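Local coordinates for putative cell adhesion protein (Bacteroides thetaiotaomicron, PDB 4DGU), which probably serves as a fimbrillin-like pilus subunit of the bacterial surface, with a role in cell adhesion, at the interface of chains A and B. Coordinates in Å, arbitrary orientation; residue numbers count along the deposited sequence, not the author numbering. Chains: chain A/B, putative cell adhesion protein.

The interface of chains A and B. Residues chain A 150, 200-201, 212-214, 218, 226, 228; chain B 233, 238-239.
The flat carbonyl group of A:Ser213 receives the backbone N-H of B:Ile239 over one face, in a hydrogen bond of 3.1 Å from B:Ile239 N to A:Ser213 O. The donor stands 51° out of the carbonyl plane, away from the lone-pair directions. The carbonyl of B:Lys233 is met nearer its plane, the A:Ser213 hydroxyl being tilted 27° from it, and A:Ser213 OG lies a short 2.5 Å from B:Lys233 O. With OG beside its own backbone N and anti to the carbonyl carbon (chi1 -51°), A:Ser213 turns the hydroxyl towards that oxygen; its N-H points elsewhere and does not share the bond. An alanine here would probably leave the B:Lys233 carbonyl without this hydroxyl partner and that stretch of chain B less firmly held. B:Ile239 carries most of the surface hidden in this patch, 116 of 206 Å². B:Ile239 CD1 lies 3.6 Å from A:Ile200 CG1 and 4.0 Å from A:Leu150 CD2. A:Ile212 crosses this side chain at about a right angle, with A:Ile212 CG2 3.7 Å from B:Ile239 CD1, whereas A:Val228 runs alongside. On the other branch, B:Ile239 CG2 reaches A:Leu226 CD1 at 3.9 Å. Bridges parallel to A:Ser213 and A:Ala214 and antiparallel to A:Val228 place strand 237-242 of chain B between strands 209-214 and 225-230 of chain A. Its two-fold twin makes this a reciprocal exchange of C-terminal strands, completing each sheet and core; the structure alone does not show whether pilus subunits pair this way.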
ATOM      1  N   LEU A 150     -14.912  18.220   7.378  1.00 53.15           N
ATOM      2  CA  LEU A 150     -14.870  17.161   6.367  1.00 51.27           C
ATOM      3  C   LEU A 150     -16.175  17.148   5.590  1.00 55.28           C
ATOM      4  O   LEU A 150     -17.229  17.395   6.176  1.00 57.68           O
ATOM      5  CB  LEU A 150     -14.647  15.771   6.992  1.00 49.66           C
ATOM      6  CG  LEU A 150     -13.361  15.518   7.738  1.00 53.09           C
ATOM      7  CD1 LEU A 150     -13.392  14.126   8.367  1.00 51.88           C
ATOM      8  CD2 LEU A 150     -12.112  15.725   6.834  1.00 54.24           C
ATOM      9  N   ILE A 200     -11.982  16.315   0.362  1.00 57.51           N
ATOM     10  CA  ILE A 200     -13.025  16.215   1.365  1.00 57.00           C
ATOM     11  C   ILE A 200     -12.842  17.202   2.526  1.00 60.95           C
ATOM     12  O   ILE A 200     -13.834  17.599   3.127  1.00 64.51           O
ATOM     13  CB  ILE A 200     -13.209  14.755   1.882  1.00 58.43           C
ATOM     14  CG1 ILE A 200     -11.944  14.181   2.506  1.00 58.15           C
ATOM     15  CG2 ILE A 200     -13.724  13.843   0.778  1.00 57.53           C
ATOM     16  CD1 ILE A 200     -12.224  13.216   3.674  1.00 68.45           C
ATOM     17  N   GLY A 201     -11.622  17.605   2.817  1.00 52.69           N
ATOM     18  CA  GLY A 201     -11.367  18.471   3.951  1.00 52.06           C
ATOM     19  C   GLY A 201     -11.036  19.916   3.670  1.00 56.89           C
ATOM     20  O   GLY A 201     -10.600  20.288   2.573  1.00 56.13           O
ATOM     21  N   ILE A 212      -7.592  20.025   2.418  1.00 52.47           N
ATOM     22  CA  ILE A 212      -6.998  18.844   3.042  1.00 50.84           C
ATOM     23  C   ILE A 212      -7.590  17.652   2.262  1.00 54.82           C
ATOM     24  O   ILE A 212      -8.801  17.472   2.265  1.00 56.03           O
ATOM     25  CB  ILE A 212      -7.256  18.761   4.584  1.00 53.49           C
ATOM     26  CG1 ILE A 212      -6.901  20.051   5.342  1.00 55.31           C
ATOM     27  CG2 ILE A 212      -6.549  17.572   5.192  1.00 52.18           C
ATOM     28  CD1 ILE A 212      -7.630  20.150   6.760  1.00 62.76           C
ATOM     29  N   SER A 213      -6.777  16.887   1.549  1.00 48.83           N
ATOM     30  CA  SER A 213      -7.320  15.792   0.752  1.00 47.36           C
ATOM     31  C   SER A 213      -6.676  14.474   1.113  1.00 52.79           C
ATOM     32  O   SER A 213      -5.597  14.429   1.729  1.00 49.31           O
ATOM     33  CB  SER A 213      -7.128  16.060  -0.739  1.00 50.73           C
ATOM     34  OG  SER A 213      -7.610  17.346  -1.085  1.00 59.75           O
ATOM     35  N   ALA A 214      -7.341  13.380   0.706  1.00 52.54           N
ATOM     36  CA  ALA A 214      -6.812  12.049   0.937  1.00 51.79           C
ATOM     37  C   ALA A 214      -5.702  11.790  -0.055  1.00 54.70           C
ATOM     38  O   ALA A 214      -5.798  12.192  -1.214  1.00 54.90           O
ATOM     39  CB  ALA A 214      -7.916  11.007   0.811  1.00 52.73           C
ATOM     40  N   LEU A 218      -9.264   5.046   0.828  1.00 50.67           N
ATOM     41  CA  LEU A 218      -9.558   4.579   2.197  1.00 49.07           C
ATOM     42  C   LEU A 218     -10.942   4.041   2.242  1.00 51.60           C
ATOM     43  O   LEU A 218     -11.883   4.820   2.243  1.00 53.67           O
ATOM     44  CB  LEU A 218      -9.398   5.703   3.249  1.00 49.09           C
ATOM     45  CG  LEU A 218      -8.030   6.366   3.391  1.00 54.15           C
ATOM     46  CD1 LEU A 218      -8.168   7.758   3.992  1.00 54.42           C
ATOM     47  CD2 LEU A 218      -7.088   5.519   4.220  1.00 58.78           C
ATOM     48  N   LEU A 226      -9.518   7.685  11.241  1.00 42.70           N
ATOM     49  CA  LEU A 226      -9.200   8.692  10.250  1.00 42.98           C
ATOM     50  C   LEU A 226      -8.387   9.785  10.903  1.00 46.12           C
ATOM     51  O   LEU A 226      -8.754  10.274  11.964  1.00 47.14           O
ATOM     52  CB  LEU A 226     -10.531   9.236   9.699  1.00 44.46           C
ATOM     53  CG  LEU A 226     -10.558   9.789   8.273  1.00 51.16           C
ATOM     54  CD1 LEU A 226      -9.992   8.758   7.227  1.00 51.06           C
ATOM     55  CD2 LEU A 226     -11.975  10.209   7.925  1.00 54.58           C
ATOM     56  N   VAL A 228      -6.467  13.553  10.447  1.00 45.71           N
ATOM     57  CA  VAL A 228      -6.295  14.789   9.720  1.00 46.66           C
ATOM     58  C   VAL A 228      -4.964  15.324  10.241  1.00 51.80           C
ATOM     59  O   VAL A 228      -4.866  15.662  11.425  1.00 53.08           O
ATOM     60  CB  VAL A 228      -7.489  15.766   9.860  1.00 50.81           C
ATOM     61  CG1 VAL A 228      -7.221  17.083   9.151  1.00 49.66           C
ATOM     62  CG2 VAL A 228      -8.788  15.137   9.367  1.00 50.41           C
TER
ATOM     63  N   LYS B 233      -4.638  20.838  -3.481  1.00 47.04           N
ATOM     64  CA  LYS B 233      -5.382  19.738  -2.823  1.00 46.21           C
ATOM     65  C   LYS B 233      -4.928  19.420  -1.393  1.00 49.53           C
ATOM     66  O   LYS B 233      -5.726  18.950  -0.583  1.00 48.16           O
ATOM     67  CB  LYS B 233      -5.229  18.439  -3.628  1.00 45.28           C
ATOM     68  CG  LYS B 233      -6.178  18.287  -4.804  1.00 47.43           C
ATOM     69  CD  LYS B 233      -5.848  16.976  -5.536  1.00 54.56           C
ATOM     70  CE  LYS B 233      -6.648  16.806  -6.801  1.00 61.17           C
ATOM     71  NZ  LYS B 233      -8.112  16.616  -6.567  1.00 73.80           N
ATOM     72  N   ILE B 238      -2.896  16.600   5.087  1.00 42.88           N
ATOM     73  CA  ILE B 238      -3.409  15.374   4.450  1.00 41.82           C
ATOM     74  C   ILE B 238      -4.403  14.611   5.341  1.00 45.29           C
ATOM     75  O   ILE B 238      -4.422  14.768   6.563  1.00 43.29           O
ATOM     76  CB  ILE B 238      -2.239  14.430   3.995  1.00 44.03           C
ATOM     77  CG1 ILE B 238      -1.440  13.856   5.184  1.00 45.52           C
ATOM     78  CG2 ILE B 238      -1.309  15.115   2.973  1.00 43.72           C
ATOM     79  CD1 ILE B 238      -0.510  12.708   4.841  1.00 63.93           C
ATOM     80  N   ILE B 239      -5.203  13.749   4.691  1.00 43.43           N
ATOM     81  CA  ILE B 239      -6.132  12.812   5.323  1.00 43.08           C
ATOM     82  C   ILE B 239      -5.537  11.425   5.123  1.00 44.93           C
ATOM     83  O   ILE B 239      -5.154  11.075   4.013  1.00 44.25           O
ATOM     84  CB  ILE B 239      -7.592  12.950   4.801  1.00 45.78           C
ATOM     85  CG1 ILE B 239      -8.222  14.240   5.367  1.00 48.52           C
ATOM     86  CG2 ILE B 239      -8.439  11.773   5.224  1.00 45.24           C
ATOM     87  CD1 ILE B 239      -9.037  14.982   4.419  1.00 57.78           C
TER